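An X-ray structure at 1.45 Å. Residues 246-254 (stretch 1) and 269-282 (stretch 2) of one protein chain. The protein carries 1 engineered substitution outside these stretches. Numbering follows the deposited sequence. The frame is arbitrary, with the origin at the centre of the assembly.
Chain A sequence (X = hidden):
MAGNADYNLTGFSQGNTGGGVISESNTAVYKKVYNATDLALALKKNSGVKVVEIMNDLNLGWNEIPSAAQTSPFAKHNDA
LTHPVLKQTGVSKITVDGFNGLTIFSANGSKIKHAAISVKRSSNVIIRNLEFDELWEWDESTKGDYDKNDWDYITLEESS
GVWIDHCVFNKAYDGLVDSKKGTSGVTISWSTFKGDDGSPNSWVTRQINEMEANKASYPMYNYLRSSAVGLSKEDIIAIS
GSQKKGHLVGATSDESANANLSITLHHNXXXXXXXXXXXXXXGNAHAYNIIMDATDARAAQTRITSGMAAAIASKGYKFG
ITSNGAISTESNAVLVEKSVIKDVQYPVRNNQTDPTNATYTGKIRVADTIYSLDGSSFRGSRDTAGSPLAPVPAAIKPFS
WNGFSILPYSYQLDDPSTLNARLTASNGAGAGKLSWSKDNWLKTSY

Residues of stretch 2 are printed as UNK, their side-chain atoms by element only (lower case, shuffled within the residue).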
# COMPACT_ATOMS: atom_id res chain seq x y z
N GLY A 246 19.34 9.59 -14.11
CA GLY A 246 19.25 8.83 -12.88
C GLY A 246 17.88 8.21 -12.61
O GLY A 246 17.58 7.11 -13.06
N HIS A 247 17.04 8.92 -11.85
CA HIS A 247 15.72 8.47 -11.45
C HIS A 247 14.62 9.38 -12.03
O HIS A 247 14.56 10.57 -11.69
CB HIS A 247 15.56 8.59 -9.92
CG HIS A 247 16.53 7.77 -9.11
ND1 HIS A 247 16.62 6.41 -9.22
CD2 HIS A 247 17.37 8.13 -8.11
CE1 HIS A 247 17.54 5.96 -8.36
NE2 HIS A 247 18.00 6.99 -7.68
N LEU A 248 13.77 8.85 -12.89
CA LEU A 248 12.57 9.54 -13.35
C LEU A 248 11.42 9.11 -12.46
O LEU A 248 11.05 7.93 -12.46
CB LEU A 248 12.27 9.18 -14.81
CG LEU A 248 11.07 9.92 -15.41
CD1 LEU A 248 11.29 11.44 -15.45
CD2 LEU A 248 10.82 9.35 -16.81
N VAL A 249 10.92 10.04 -11.66
CA VAL A 249 9.83 9.73 -10.72
C VAL A 249 8.60 10.53 -11.18
O VAL A 249 8.46 11.72 -10.85
CB VAL A 249 10.22 10.07 -9.27
CG1 VAL A 249 9.13 9.62 -8.31
CG2 VAL A 249 11.56 9.40 -8.92
N GLY A 250 7.76 9.89 -11.99
CA GLY A 250 6.62 10.52 -12.64
C GLY A 250 7.03 10.83 -14.05
O GLY A 250 7.80 11.79 -14.31
N ALA A 251 6.53 10.04 -14.99
CA ALA A 251 7.02 10.15 -16.36
C ALA A 251 6.19 10.99 -17.31
O ALA A 251 6.65 11.32 -18.38
CB ALA A 251 7.22 8.77 -16.95
N THR A 252 4.96 11.30 -16.93
CA THR A 252 4.06 12.04 -17.82
C THR A 252 3.64 13.35 -17.19
O THR A 252 3.19 13.38 -16.05
CB THR A 252 2.82 11.21 -18.13
OG1 THR A 252 3.22 9.91 -18.61
CG2 THR A 252 1.93 11.91 -19.19
N SER A 253 3.73 14.45 -17.94
CA SER A 253 3.43 15.75 -17.39
C SER A 253 1.96 15.86 -16.94
O SER A 253 1.02 15.47 -17.67
CB SER A 253 3.76 16.82 -18.43
OG SER A 253 3.69 18.09 -17.86
N ASP A 254 1.78 16.37 -15.72
CA ASP A 254 0.49 16.76 -15.13
C ASP A 254 -0.52 15.61 -15.00
O ASP A 254 -1.73 15.83 -14.92
CB ASP A 254 -0.16 17.91 -15.94
CG ASP A 254 0.59 19.24 -15.82
OD1 ASP A 254 1.18 19.57 -14.76
OD2 ASP A 254 0.51 20.01 -16.82
N UNK A 269 25.36 6.55 -3.34
CA UNK A 269 26.38 7.33 -4.06
C UNK A 269 26.01 7.42 -5.52
O UNK A 269 25.79 6.39 -6.18
c UNK A 269 27.78 6.68 -3.92
c UNK A 269 28.20 6.61 -2.47
c UNK A 269 28.85 7.44 -4.75
N UNK A 270 25.91 8.65 -6.03
CA UNK A 270 25.63 8.92 -7.45
C UNK A 270 26.91 9.49 -8.03
O UNK A 270 27.18 10.68 -7.89
c UNK A 270 22.75 9.63 -5.76
c UNK A 270 23.16 9.37 -7.07
c UNK A 270 22.35 8.59 -7.88
c UNK A 270 21.56 9.11 -5.26
o UNK A 270 19.61 7.77 -5.58
c UNK A 270 21.17 8.02 -7.39
c UNK A 270 20.78 8.29 -6.08
c UNK A 270 24.48 9.93 -7.60
N UNK A 271 27.73 8.61 -8.63
CA UNK A 271 29.02 9.01 -9.15
C UNK A 271 28.95 9.21 -10.65
O UNK A 271 28.67 8.26 -11.40
n UNK A 271 34.17 7.13 -10.83
c UNK A 271 31.47 8.35 -9.24
c UNK A 271 30.06 7.93 -8.81
c UNK A 271 33.90 7.63 -9.45
c UNK A 271 32.51 7.26 -8.92
N UNK A 272 29.17 10.46 -11.07
CA UNK A 272 29.14 10.81 -12.48
C UNK A 272 27.80 10.45 -13.11
O UNK A 272 27.72 9.88 -14.20
c UNK A 272 30.32 10.16 -13.22
o UNK A 272 31.82 11.82 -12.43
c UNK A 272 31.65 10.59 -12.63
o UNK A 272 32.50 9.71 -12.36
N UNK A 273 26.74 10.84 -12.39
CA UNK A 273 25.38 10.81 -12.90
C UNK A 273 25.02 12.26 -13.25
O UNK A 273 25.12 13.14 -12.40
c UNK A 273 24.40 10.25 -11.83
c UNK A 273 25.25 7.81 -12.18
c UNK A 273 23.01 10.11 -12.42
c UNK A 273 24.96 8.96 -11.19
N UNK A 274 24.62 12.51 -14.48
CA UNK A 274 24.46 13.88 -14.97
C UNK A 274 23.19 14.58 -14.53
O UNK A 274 23.11 15.80 -14.58
c UNK A 274 24.48 13.90 -16.50
o UNK A 274 24.98 14.43 -19.20
c UNK A 274 25.84 13.75 -18.63
c UNK A 274 25.84 13.56 -17.12
n UNK A 274 26.82 13.14 -19.28
N UNK A 275 22.16 13.82 -14.16
CA UNK A 275 20.81 14.39 -14.08
C UNK A 275 19.89 13.48 -13.30
O UNK A 275 20.13 12.27 -13.20
c UNK A 275 20.29 14.57 -15.53
c UNK A 275 19.13 15.54 -15.67
o UNK A 275 18.62 15.61 -16.82
o UNK A 275 18.72 16.24 -14.71
N UNK A 276 18.83 14.07 -12.75
CA UNK A 276 17.70 13.34 -12.17
C UNK A 276 18.07 12.59 -10.89
O UNK A 276 17.95 11.37 -10.79
n UNK A 276 14.54 12.42 -18.73
c UNK A 276 16.71 13.04 -14.52
n UNK A 276 15.45 12.60 -16.61
c UNK A 276 14.87 11.86 -17.57
c UNK A 276 17.05 12.40 -13.18
c UNK A 276 15.84 12.05 -15.31
n UNK A 276 14.67 10.57 -17.38
N UNK A 277 18.48 13.35 -9.88
CA UNK A 277 18.81 12.74 -8.58
C UNK A 277 17.98 13.30 -7.42
O UNK A 277 18.52 13.92 -6.51
c UNK A 277 22.87 14.07 -10.11
c UNK A 277 20.30 12.93 -8.29
s UNK A 277 22.94 12.56 -9.16
c UNK A 277 21.20 12.09 -9.23
N UNK A 278 16.65 13.10 -7.46
CA UNK A 278 15.80 12.53 -8.50
C UNK A 278 15.22 13.62 -9.38
O UNK A 278 15.45 14.81 -9.13
c UNK A 278 14.68 11.88 -7.70
c UNK A 278 14.47 12.91 -6.57
c UNK A 278 15.84 13.49 -6.28
N UNK A 279 14.50 13.24 -10.43
CA UNK A 279 13.59 14.19 -11.09
C UNK A 279 12.16 13.80 -10.73
O UNK A 279 11.68 12.72 -11.10
c UNK A 279 12.48 14.84 -14.69
c UNK A 279 13.74 14.16 -12.61
n UNK A 279 12.04 16.01 -15.45
n UNK A 279 9.97 16.17 -14.39
c UNK A 279 12.93 15.28 -13.29
n UNK A 279 10.62 17.69 -16.03
c UNK A 279 10.87 16.62 -15.28
N UNK A 280 11.48 14.68 -10.01
CA UNK A 280 10.12 14.40 -9.53
C UNK A 280 9.06 15.25 -10.21
O UNK A 280 9.27 16.44 -10.43
c UNK A 280 8.26 13.00 -7.39
c UNK A 280 10.06 14.70 -8.04
c UNK A 280 8.68 14.48 -7.38
c UNK A 280 8.77 14.98 -5.94
N UNK A 281 7.91 14.65 -10.51
CA UNK A 281 6.67 15.38 -10.82
C UNK A 281 5.65 15.09 -9.73
O UNK A 281 5.43 13.93 -9.36
c UNK A 281 6.04 14.77 -14.61
c UNK A 281 6.06 14.88 -12.13
c UNK A 281 7.47 15.00 -16.61
c UNK A 281 6.79 15.28 -13.37
n UNK A 281 6.53 15.44 -15.79
n UNK A 281 7.83 15.74 -17.65
n UNK A 281 8.06 13.82 -16.42
N UNK A 282 5.01 16.14 -9.20
CA UNK A 282 3.77 15.98 -8.43
C UNK A 282 3.78 15.41 -7.02
O UNK A 282 3.02 15.85 -6.16
O HOH W 1 15.77 8.46 -15.60
O HOH W 2 9.80 13.51 -13.11

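Position 269 has three side-chain carbons, one carrying the other two, and stays more than 10 Å from stretch 1; a fork at CB without oxygen gives Val269. Position 270 has one carbon, then a six-carbon ring bearing an oxygen, which is Tyr270. Its OH lies 2.8 Å from NE2 of His247, a hydrogen bond in which either could be the donor. The two rings meet rim to rim, centroids 5.4 Å apart and planes at 87°, so the bond runs near both ring planes and neither ring covers the other.

Position 271, four carbons in a row ending in nitrogen, is Lys271, out of reach of stretch 1. Position 272 has two carbons, the second carrying two oxygens: Asp272, whose OD2 forms a salt bridge with NZ of Lys271 at 3.4 Å, through a weak hydrogen bond. Position 273 has four carbons, forked at the first with one arm two carbons long, hence Ile273; its CG2 approaches CA of Gly246 at 4.0 Å.

Position 274 has three carbons, the third holding one oxygen and one nitrogen. The atoms indicate an amide, Gln274, whose end leads away from stretch 1. Position 275, two carbons with two terminal oxygens, is Asp275. Here the backbone makes the contact: Gly246 N donates weakly to Asp275 O (2.9 Å, 129°).

Position 276 has three carbons, a nitrogen, then a carbon with two more nitrogens, a guanidinium, so Arg276. CD1 of Leu248 lies over one face of that group, and Arg276 O accepts from His247 N at 2.8 Å and 174°. An ideal CB on Gly246 would fall 2.5 Å from this same oxygen, a clash.

Position 277 is an unbranched run of two carbons, sulfur and carbon: Met277, directed away. Position 278 has three carbons closing a ring onto the backbone N, identifying Pro278; the peptide bond before it is cis. Its CB meets CG2 of Val249 at 4.2 Å.

Position 279 again ends in a guanidinium after three carbons: Arg279, whose CD packs 3.7 Å from CD1 of Leu248. Position 280 has four carbons forked at the second, Leu280, with CD1 3.6 Å from CG1 of Val249. Position 281 is a third guanidinium chain, Arg281. NH1 donates to Gly250 O at 2.9 Å and 161°, while Ser253 N lies over one face of the group. Position 282 has no side-chain atoms and a phi of 74°, which favours Gly282.

The contact buries 710 Å² and is built around a short parallel pairing. His247 O accepts from Arg279 N (3.0 Å), Val249 N donates to Arg279 O (2.8 Å), and Val249 O accepts from Arg281 N (3.0 Å). This ladder sets Leu248 beside Arg279 on one sheet face and Val249 beside Leu280 on the other. Arg281 extends the attachment beyond the paired strands into the following loop, and the His247–Tyr270 bond adds a side-chain tie to the earlier strand of stretch 2.

Stretch 2, residues 269-282: VYKDIQDRMPRLRG
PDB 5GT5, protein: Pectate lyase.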